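Long-range contacts in multicopper oxidase (Pseudomonas thermotolerans, PDB 6VOW), which probably couples the one-electron oxidation of substrates, such as phenols in laccase fashion, to the reduction of dioxygen to water at its copper centres: residues Glu41-Pro46 with Arg82-Leu87; Pro58-Gly63 with Ala142-Arg147; Asp88-Ile93 with Pro137-Ala142; Gly148-Leu153 with Phe224-Thr229. All coordinates share one frame; numbering follows the deposited sequence.

Contact 1 (Glu41-Pro46 with Arg82-Leu87)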
# COMPACT_ATOMS: atom_id res chain seq x y z
N GLU A 41 -2.44 9.48 -18.97
CA GLU A 41 -1.83 10.78 -18.67
C GLU A 41 -2.28 11.09 -17.25
O GLU A 41 -3.51 11.27 -17.03
CB GLU A 41 -2.36 11.87 -19.60
CG GLU A 41 -1.66 13.19 -19.37
CD GLU A 41 -2.21 14.38 -20.13
OE1 GLU A 41 -3.39 14.74 -20.03
OE2 GLU A 41 -1.41 15.01 -20.80
N LEU A 42 -1.32 11.15 -16.32
CA LEU A 42 -1.62 11.36 -14.91
C LEU A 42 -1.01 12.67 -14.46
O LEU A 42 0.21 12.83 -14.51
CB LEU A 42 -1.10 10.24 -14.03
CG LEU A 42 -1.63 10.28 -12.58
CD1 LEU A 42 -3.16 10.29 -12.55
CD2 LEU A 42 -1.15 9.14 -11.74
N ILE A 43 -1.84 13.59 -13.98
CA ILE A 43 -1.40 14.94 -13.51
C ILE A 43 -1.57 15.09 -11.96
O ILE A 43 -2.68 14.95 -11.45
CB ILE A 43 -2.26 15.99 -14.23
CG1 ILE A 43 -2.03 15.98 -15.74
CG2 ILE A 43 -2.00 17.35 -13.71
CD1 ILE A 43 -3.07 16.77 -16.50
N ALA A 44 -0.48 15.40 -11.26
CA ALA A 44 -0.47 15.86 -9.87
C ALA A 44 -0.67 17.40 -9.84
O ALA A 44 0.03 18.19 -10.47
CB ALA A 44 0.86 15.51 -9.27
N ALA A 45 -1.63 17.84 -9.08
CA ALA A 45 -2.00 19.23 -9.05
C ALA A 45 -2.81 19.51 -7.81
O ALA A 45 -3.38 18.56 -7.25
CB ALA A 45 -2.85 19.59 -10.25
N PRO A 46 -2.89 20.82 -7.40
CA PRO A 46 -3.70 21.19 -6.27
C PRO A 46 -5.13 20.83 -6.48
O PRO A 46 -5.65 21.08 -7.54
CB PRO A 46 -3.53 22.73 -6.20
CG PRO A 46 -2.23 23.06 -6.92
CD PRO A 46 -2.15 22.00 -7.96
N ARG A 82 2.12 8.77 -18.56
CA ARG A 82 2.71 10.08 -18.78
C ARG A 82 2.36 10.88 -17.53
O ARG A 82 1.25 11.38 -17.39
CB ARG A 82 2.13 10.65 -20.08
CG ARG A 82 2.33 12.13 -20.35
CD ARG A 82 3.75 12.43 -20.56
NE ARG A 82 4.31 11.93 -21.83
CZ ARG A 82 4.26 12.55 -23.00
NH1 ARG A 82 3.57 13.68 -23.17
NH2 ARG A 82 4.87 12.00 -24.02
N PHE A 83 3.34 10.91 -16.59
CA PHE A 83 3.17 11.65 -15.42
C PHE A 83 3.64 13.12 -15.57
O PHE A 83 4.74 13.41 -15.94
CB PHE A 83 3.82 11.02 -14.22
CG PHE A 83 3.84 11.95 -13.07
CD1 PHE A 83 2.63 12.41 -12.52
CD2 PHE A 83 5.00 12.37 -12.53
CE1 PHE A 83 2.64 13.28 -11.41
CE2 PHE A 83 5.03 13.25 -11.42
CZ PHE A 83 3.86 13.69 -10.88
N ILE A 84 2.75 14.01 -15.27
CA ILE A 84 3.00 15.43 -15.44
C ILE A 84 2.86 16.09 -14.10
O ILE A 84 1.79 16.03 -13.50
CB ILE A 84 1.99 16.08 -16.38
CG1 ILE A 84 2.01 15.36 -17.76
CG2 ILE A 84 2.38 17.54 -16.61
CD1 ILE A 84 0.91 15.81 -18.73
N ASN A 85 3.92 16.77 -13.67
CA ASN A 85 3.94 17.43 -12.35
C ASN A 85 3.40 18.87 -12.47
O ASN A 85 4.07 19.76 -12.99
CB ASN A 85 5.36 17.42 -11.83
CG ASN A 85 5.47 18.03 -10.46
OD1 ASN A 85 4.50 18.29 -9.81
ND2 ASN A 85 6.65 18.20 -10.01
N LYS A 86 2.17 19.11 -12.04
CA LYS A 86 1.65 20.49 -11.92
C LYS A 86 1.51 21.00 -10.47
O LYS A 86 0.63 21.82 -10.12
CB LYS A 86 0.35 20.61 -12.65
CG LYS A 86 0.46 20.36 -14.15
CD LYS A 86 -0.84 20.85 -14.82
CE LYS A 86 -0.76 21.07 -16.32
NZ LYS A 86 -2.13 21.03 -16.93
N LEU A 87 2.40 20.49 -9.64
CA LEU A 87 2.58 21.00 -8.30
C LEU A 87 3.63 22.05 -8.36
O LEU A 87 4.22 22.36 -9.41
CB LEU A 87 2.97 19.88 -7.30
CG LEU A 87 1.95 18.80 -7.18
CD1 LEU A 87 2.56 17.65 -6.43
CD2 LEU A 87 0.66 19.27 -6.51
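Leu42 O takes two contacts from the neighbouring strand 82-85: Ile84 N donates to it at 2.9 Å with an N-H...O angle of 167°, and Phe83 CA adds a CA-H...O contact at 3.3 Å. Leu42 N in turn gives a 2.8 Å bond to Arg82 O, and Ala44 continues the parallel pairing, its O receiving Lys86 N just where the second strand ends. On one face Ile43 runs alongside Ile84 in the same direction, CG1 4.1 Å from Ile84 CB. Ile84 CD1 also reaches the carboxylate end of Glu41, whose CG, anti to the backbone N (chi1 -176°), starts an extended chain, while Ile43 CG2 rests on the methylenes of Lys86. On the other face Ala44 CB sits at the edge of the Phe83 ring, in its plane and 3.6 Å from CE1, and also touches Leu87 CD1. Asn85 OD1 accepts from Leu87 N in an Asx turn that bends the chain out of the strand. Strands 37-49 and 78-85 are the inner pair of a four-stranded sheet, flanked by 57-62 and 120-126; Tyr62 of strand 57-62 packs against Leu42, Ala44 and Phe83, and Arg82 forms a salt bridge with Asp122.

Contact 2 (Pro58-Gly63 with Ala142-Arg147); sequences PAWGYG and ASQLGR
Arg147 and Trp60 bury most of the surface here, the arginine lying across one face of the indole. Its CD stands over the five-membered ring, 3.6 Å from the centroid and only 4° off the normal, a CH-pi contact. Further out the guanidinium covers the six-membered ring in a cation-pi interaction, CZ 4.2 Å from that centroid. The two planes are tilted 32° to each other, and the end that dips closest is NH1, 3.5 Å from Trp60 CH2 and offset toward the rim. NH1 also donates to Ser143 OG at 2.9 Å, one helical turn back, which would limit rotation of the guanidinium above the indole.

The backbones are joined by a nearly straight bond from Trp60 N to Arg147 O, 2.8 Å long, with the donor 40° out of the carbonyl plane. Arg147 is thus held to the same tryptophan by main chain and side chain together. Gln144 adds a smaller contact: its CG meets the indole at the edge, in the ring plane, 3.8 Å from Trp60 CZ3. Pro58 O lies near the guanidinium plane, with Arg147 CD as its closest atom.

Strand 57-62 is an outer strand of its sheet, hydrogen-bonded to strand 37-49, so the contact ties a sheet margin to the C-terminal end of the short helix 141-146. This is plain packing within a cupredoxin-like domain of the multicopper oxidase family, the helix following strand 131-136 and preceding strand 151-156 in the chain.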
# COMPACT_ATOMS: atom_id res chain seq x y z
N PRO A 58 -6.79 22.42 1.40
CA PRO A 58 -6.07 22.75 0.19
C PRO A 58 -5.25 21.55 -0.26
O PRO A 58 -4.08 21.60 -0.17
CB PRO A 58 -5.21 23.95 0.64
CG PRO A 58 -4.88 23.63 2.08
CD PRO A 58 -6.15 23.01 2.60
N ALA A 59 -5.90 20.49 -0.71
CA ALA A 59 -5.21 19.21 -0.96
C ALA A 59 -4.48 19.20 -2.28
O ALA A 59 -4.65 20.11 -3.10
CB ALA A 59 -6.21 18.03 -0.89
N TRP A 60 -3.67 18.16 -2.49
CA TRP A 60 -2.86 17.91 -3.72
C TRP A 60 -3.26 16.53 -4.18
O TRP A 60 -3.32 15.58 -3.38
CB TRP A 60 -1.34 17.85 -3.39
CG TRP A 60 -0.78 19.13 -3.09
CD1 TRP A 60 -1.43 20.30 -3.05
CD2 TRP A 60 0.58 19.43 -2.80
NE1 TRP A 60 -0.56 21.30 -2.74
CE2 TRP A 60 0.68 20.77 -2.60
CE3 TRP A 60 1.73 18.67 -2.72
CZ2 TRP A 60 1.88 21.41 -2.33
CZ3 TRP A 60 2.95 19.33 -2.41
CH2 TRP A 60 3.00 20.64 -2.22
N GLY A 61 -3.56 16.43 -5.47
CA GLY A 61 -4.20 15.19 -6.00
C GLY A 61 -3.73 14.80 -7.38
O GLY A 61 -3.29 15.67 -8.13
N TYR A 62 -3.82 13.49 -7.66
CA TYR A 62 -3.68 12.96 -8.98
C TYR A 62 -5.05 12.90 -9.66
O TYR A 62 -5.97 12.23 -9.18
CB TYR A 62 -3.13 11.57 -8.95
CG TYR A 62 -1.81 11.40 -8.30
CD1 TYR A 62 -0.65 11.84 -8.90
CD2 TYR A 62 -1.73 10.76 -7.06
CE1 TYR A 62 0.56 11.62 -8.31
CE2 TYR A 62 -0.48 10.52 -6.46
CZ TYR A 62 0.61 10.97 -7.11
OH TYR A 62 1.79 10.81 -6.56
N GLY A 63 -5.16 13.62 -10.78
CA GLY A 63 -6.27 13.50 -11.71
C GLY A 63 -7.45 14.17 -11.15
O GLY A 63 -8.53 13.74 -11.37
N ALA A 142 5.79 12.68 3.51
CA ALA A 142 4.80 12.96 4.58
C ALA A 142 3.84 14.04 4.15
O ALA A 142 2.58 13.92 4.24
CB ALA A 142 5.53 13.38 5.86
N SER A 143 4.45 15.11 3.66
CA SER A 143 3.70 16.23 3.15
C SER A 143 2.85 15.89 1.87
O SER A 143 1.62 16.19 1.77
CB SER A 143 4.70 17.38 2.86
OG SER A 143 3.95 18.46 2.37
N GLN A 144 3.49 15.32 0.89
CA GLN A 144 2.82 15.07 -0.43
C GLN A 144 1.79 13.94 -0.32
O GLN A 144 0.69 14.09 -0.80
CB GLN A 144 3.84 14.84 -1.52
CG GLN A 144 4.71 16.04 -1.91
CD GLN A 144 5.56 15.86 -3.18
OE1 GLN A 144 6.25 16.78 -3.57
NE2 GLN A 144 5.53 14.73 -3.80
N LEU A 145 2.12 12.85 0.34
CA LEU A 145 1.12 11.82 0.64
C LEU A 145 0.07 12.37 1.56
O LEU A 145 -1.10 12.16 1.33
CB LEU A 145 1.70 10.57 1.30
CG LEU A 145 2.41 9.55 0.39
CD1 LEU A 145 3.85 9.91 0.16
CD2 LEU A 145 2.43 8.16 0.98
N GLY A 146 0.52 13.09 2.59
CA GLY A 146 -0.39 13.70 3.52
C GLY A 146 -1.42 14.58 2.88
O GLY A 146 -2.58 14.61 3.31
N ARG A 147 -1.00 15.33 1.87
CA ARG A 147 -1.95 16.22 1.23
C ARG A 147 -2.86 15.59 0.21
O ARG A 147 -3.66 16.28 -0.38
CB ARG A 147 -1.21 17.37 0.54
CG ARG A 147 -1.07 18.57 1.44
CD ARG A 147 -1.04 19.89 0.66
NE ARG A 147 -0.22 20.77 1.46
CZ ARG A 147 1.10 20.62 1.57
NH1 ARG A 147 1.75 19.65 0.91
NH2 ARG A 147 1.73 21.39 2.39

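Contact 3 (Asp88-Ile93 with Pro137-Ala142). With C2O (Cu-O-Cu linkage), chain B.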
# COMPACT_ATOMS: atom_id res chain seq x y z
N ASP A 88 3.86 22.63 -7.21
CA ASP A 88 4.80 23.70 -7.12
C ASP A 88 6.11 23.22 -6.59
O ASP A 88 6.91 24.03 -6.33
CB ASP A 88 4.22 24.92 -6.42
CG ASP A 88 3.87 24.70 -4.95
OD1 ASP A 88 4.43 23.77 -4.24
OD2 ASP A 88 3.01 25.52 -4.49
N GLU A 89 6.30 21.90 -6.51
CA GLU A 89 7.56 21.32 -6.12
C GLU A 89 7.80 19.91 -6.74
O GLU A 89 6.89 19.31 -7.21
CB GLU A 89 7.63 21.18 -4.61
CG GLU A 89 6.73 20.11 -4.05
CD GLU A 89 6.64 20.19 -2.53
OE1 GLU A 89 6.70 21.28 -1.97
OE2 GLU A 89 6.54 19.20 -1.89
N PRO A 90 9.05 19.43 -6.66
CA PRO A 90 9.35 18.18 -7.30
C PRO A 90 8.57 16.98 -6.75
O PRO A 90 8.18 16.98 -5.61
CB PRO A 90 10.86 18.01 -7.05
CG PRO A 90 11.38 19.38 -6.70
CD PRO A 90 10.27 20.09 -6.08
N THR A 91 8.34 15.96 -7.56
CA THR A 91 7.65 14.76 -7.08
C THR A 91 8.09 13.63 -8.00
O THR A 91 8.74 13.84 -9.00
CB THR A 91 6.12 15.04 -6.95
OG1 THR A 91 5.42 13.96 -6.32
CG2 THR A 91 5.53 15.38 -8.25
N THR A 92 7.83 12.42 -7.58
CA THR A 92 7.98 11.28 -8.41
C THR A 92 6.67 10.48 -8.16
O THR A 92 5.80 10.92 -7.38
CB THR A 92 9.12 10.37 -7.96
OG1 THR A 92 8.81 9.88 -6.64
CG2 THR A 92 10.52 11.07 -8.03
N ILE A 93 6.56 9.34 -8.84
CA ILE A 93 5.48 8.36 -8.58
C ILE A 93 6.16 7.08 -8.40
O ILE A 93 6.90 6.64 -9.27
CB ILE A 93 4.41 8.23 -9.71
CG1 ILE A 93 3.64 9.53 -9.77
CG2 ILE A 93 3.38 7.14 -9.33
CD1 ILE A 93 2.65 9.62 -10.95
N PRO A 137 4.01 9.44 -4.14
CA PRO A 137 5.35 9.99 -4.32
C PRO A 137 6.29 9.35 -3.45
O PRO A 137 5.89 8.68 -2.50
CB PRO A 137 5.21 11.47 -3.90
CG PRO A 137 3.78 11.74 -4.16
CD PRO A 137 3.05 10.50 -3.81
N HIS A 138 7.55 9.53 -3.79
CA HIS A 138 8.63 9.15 -2.91
C HIS A 138 9.59 10.32 -2.66
O HIS A 138 10.77 10.13 -2.52
CB HIS A 138 9.35 8.00 -3.51
CG HIS A 138 9.66 6.97 -2.52
ND1 HIS A 138 10.70 7.12 -1.64
CD2 HIS A 138 8.98 5.87 -2.16
CE1 HIS A 138 10.71 6.09 -0.81
NE2 HIS A 138 9.70 5.32 -1.13
N GLU A 139 9.02 11.52 -2.59
CA GLU A 139 9.72 12.76 -2.46
C GLU A 139 8.82 13.57 -1.58
O GLU A 139 7.64 13.62 -1.86
CB GLU A 139 9.90 13.46 -3.83
CG GLU A 139 10.58 14.85 -3.76
CD GLU A 139 12.06 14.92 -4.17
OE1 GLU A 139 12.50 15.97 -4.71
OE2 GLU A 139 12.81 13.95 -3.92
N SER A 140 9.35 14.22 -0.54
CA SER A 140 8.52 15.06 0.35
C SER A 140 7.30 14.27 0.81
O SER A 140 6.19 14.74 0.76
CB SER A 140 8.06 16.36 -0.38
OG SER A 140 9.13 17.06 -0.99
N SER A 141 7.54 13.07 1.28
CA SER A 141 6.55 12.05 1.29
C SER A 141 5.45 12.36 2.27
O SER A 141 4.30 12.40 1.88
CB SER A 141 7.21 10.68 1.55
OG SER A 141 8.26 10.36 0.60
N ALA A 142 5.79 12.68 3.51
CA ALA A 142 4.80 12.96 4.58
C ALA A 142 3.84 14.04 4.15
O ALA A 142 2.58 13.92 4.24
CB ALA A 142 5.53 13.38 5.86
CU2 C2O B . 4.47 2.75 -0.79
CU3 C2O B . 9.02 3.32 -0.48
O1 C2O B . 6.75 2.93 -0.52
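His138 NE2 binds CU3 of the Cu-O-Cu linkage at 2.2 Å, and behind this ligand Thr92 OG1 receives the backbone N of the same histidine at 3.1 Å, with an N-H...O angle of 150°. OG1 is placed between the backbone N and the carbonyl carbon of its own residue (chi1 63°), and it is also hydrogen-bonded to Gly106 O, so one hydroxyl ties its own loop to both partners. His393 and His438 complete the protein ligands of this copper. An alanine at Thr92 would probably leave both His138 N and Gly106 O without this partner and let the backbone behind the copper ligand shift.

The carbonyl of Thr92 adds a CA-H...O contact with Pro137 CA at 3.2 Å. Thr91 OG1 lies against the proline ring, 3.5 Å from both Pro137 CB and CG. Glu139 CG rests near Pro90 O; beyond it the chain bends at chi2 (102°), and OE1 comes 3.5 Å from Pro90 CB. Farther from the copper, Ser140 OG makes a weak 3.5 Å bond to Glu89 OE2, at the start of helix 141-146.

The second shell is built from neighbouring strands. Tyr62 packs on Pro137 and Ile93, Phe83 on Thr91 and Ile93, and Asn85 ND2 fixes the loop through Glu89 O. The loop 88-93 thus backs the segment that carries His138 from strand 131-136 toward the helix, an arrangement belonging to the trinuclear copper site of multicopper oxidases, where histidines from two cupredoxin domains share the coppers.

Contact 4 (Gly148-Leu153 with Phe224-Thr229); sequences GLVGPL and FNLDNT
Phe224 CG and Leu226 CG both stand anti to their own carbonyl carbons (chi1 -52° and -51°), and from there the two side chains reach toward strand 151-153 and the turn before it. The Phe224 ring presents a face to Pro152: CB of the proline lies over the ring centre, 3.7 Å from the centroid and 9° off the normal. All six ring carbons are at similar distances from this one atom, a centred CH-pi contact. Leu226 covers the next step of the chain, its CD1 4.0 Å from Gly151 C and close to Val150 CG2. Val150 and Leu226 pass alongside in opposing senses, with Val150 CG2 pressed to 3.5 Å from Leu226 CB, a close approach.

The contact packs a sheet of the first cupredoxin-like domain, holding strand 151-156, on one of what is probably the second, holding strand 218-225, with Ser170 of strand 165-174 against Pro152, Phe224 and Leu226. An alanine at Phe224 would probably open a gap here, leaving Pro152 CB without the ring face it packs on.

Around and beyond Leu226 the chain is folded by two successive Asx turns: Asn225 OD1 accepts from Asp227 N at 2.7 Å, and Asp227 OD2 from Thr229 N at 2.7 Å. Asp227 OD1 is bound by Thr173 N, while Asn228 ND2 reaches Ala142 O in the short helix 141-146.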
# COMPACT_ATOMS: atom_id res chain seq x y z
N GLY A 148 -2.72 14.32 -0.06
CA GLY A 148 -3.64 13.72 -0.99
C GLY A 148 -3.00 12.92 -2.08
O GLY A 148 -3.72 12.31 -2.79
N LEU A 149 -1.68 12.94 -2.23
CA LEU A 149 -1.04 12.28 -3.37
C LEU A 149 -0.88 10.84 -3.11
O LEU A 149 0.22 10.40 -2.84
CB LEU A 149 0.30 12.94 -3.77
CG LEU A 149 0.05 14.34 -4.33
CD1 LEU A 149 1.32 15.15 -4.17
CD2 LEU A 149 -0.49 14.45 -5.75
N VAL A 150 -2.01 10.11 -3.29
CA VAL A 150 -2.09 8.69 -3.18
C VAL A 150 -3.20 8.18 -4.06
O VAL A 150 -4.28 8.85 -4.18
CB VAL A 150 -2.37 8.20 -1.77
CG1 VAL A 150 -1.29 8.55 -0.82
CG2 VAL A 150 -3.69 8.62 -1.27
N GLY A 151 -2.98 7.04 -4.66
CA GLY A 151 -4.06 6.46 -5.49
C GLY A 151 -4.02 4.95 -5.56
O GLY A 151 -2.97 4.36 -5.35
N PRO A 152 -5.13 4.31 -5.91
CA PRO A 152 -5.16 2.87 -6.15
C PRO A 152 -4.72 2.49 -7.58
O PRO A 152 -5.09 3.23 -8.54
CB PRO A 152 -6.66 2.49 -5.93
CG PRO A 152 -7.42 3.72 -6.06
CD PRO A 152 -6.42 4.89 -6.21
N LEU A 153 -3.95 1.39 -7.70
CA LEU A 153 -3.63 0.69 -8.99
C LEU A 153 -4.10 -0.75 -8.96
O LEU A 153 -3.68 -1.53 -8.11
CB LEU A 153 -2.14 0.67 -9.23
CG LEU A 153 -1.56 -0.09 -10.40
CD1 LEU A 153 -2.24 0.33 -11.67
CD2 LEU A 153 -0.06 0.10 -10.47
N PHE A 224 -7.67 -0.66 0.07
CA PHE A 224 -6.37 -0.01 -0.01
C PHE A 224 -6.19 0.93 1.18
O PHE A 224 -7.02 1.82 1.42
CB PHE A 224 -6.23 0.84 -1.28
CG PHE A 224 -6.56 0.14 -2.56
CD1 PHE A 224 -7.86 0.01 -2.97
CD2 PHE A 224 -5.57 -0.33 -3.37
CE1 PHE A 224 -8.12 -0.58 -4.20
CE2 PHE A 224 -5.83 -1.00 -4.54
CZ PHE A 224 -7.12 -1.06 -4.99
N ASN A 225 -5.11 0.75 1.89
CA ASN A 225 -4.82 1.70 2.97
C ASN A 225 -3.87 2.73 2.38
O ASN A 225 -2.66 2.47 2.18
CB ASN A 225 -4.24 0.98 4.20
CG ASN A 225 -3.86 1.98 5.31
OD1 ASN A 225 -3.67 3.18 5.06
ND2 ASN A 225 -3.74 1.47 6.54
N LEU A 226 -4.43 3.89 2.04
CA LEU A 226 -3.65 4.88 1.44
C LEU A 226 -3.18 5.88 2.45
O LEU A 226 -2.66 6.90 2.05
CB LEU A 226 -4.37 5.56 0.26
CG LEU A 226 -4.94 4.60 -0.75
CD1 LEU A 226 -5.48 5.43 -1.90
CD2 LEU A 226 -3.88 3.65 -1.30
N ASP A 227 -3.23 5.52 3.73
CA ASP A 227 -2.86 6.42 4.77
C ASP A 227 -1.38 6.48 5.04
O ASP A 227 -0.71 5.56 4.84
CB ASP A 227 -3.58 6.11 6.04
CG ASP A 227 -3.58 7.33 6.98
OD1 ASP A 227 -4.33 8.32 6.65
OD2 ASP A 227 -2.75 7.32 7.97
N ASN A 228 -0.90 7.61 5.51
CA ASN A 228 0.51 7.84 5.97
C ASN A 228 0.85 7.06 7.19
O ASN A 228 2.02 6.77 7.38
CB ASN A 228 0.73 9.31 6.43
CG ASN A 228 0.78 10.32 5.30
OD1 ASN A 228 0.03 10.21 4.35
ND2 ASN A 228 1.64 11.35 5.43
N THR A 229 -0.10 6.83 8.10
CA THR A 229 0.24 6.25 9.48
C THR A 229 -0.74 5.25 10.10
O THR A 229 -0.33 4.40 10.92
CB THR A 229 0.52 7.38 10.53
OG1 THR A 229 -0.65 7.68 11.28
CG2 THR A 229 0.92 8.58 9.87

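Contact 4 is fully buried and purely apolar across its segments, whereas contacts 1 to 3 are partly buried and more polar. Contacts 1 and 2 have main-chain bonds, the first as regular parallel sheet pairing, the second as a single bond beside a cation-pi pair; contact 3, a meeting of loops that alone carries a copper ligand, relies on side-chain oxygens. The strands of contacts 1 and 2 share a sheet, Ala45 O meeting Gly61 N, and Leu87 packs on Trp60. Contacts 2 and 3 both draw on helix 141-146 and share Ala142. Leu149 of contact 4 packs on Leu87 and Ala44 of contact 1, and its carbonyl lies close to Pro137 of contact 3.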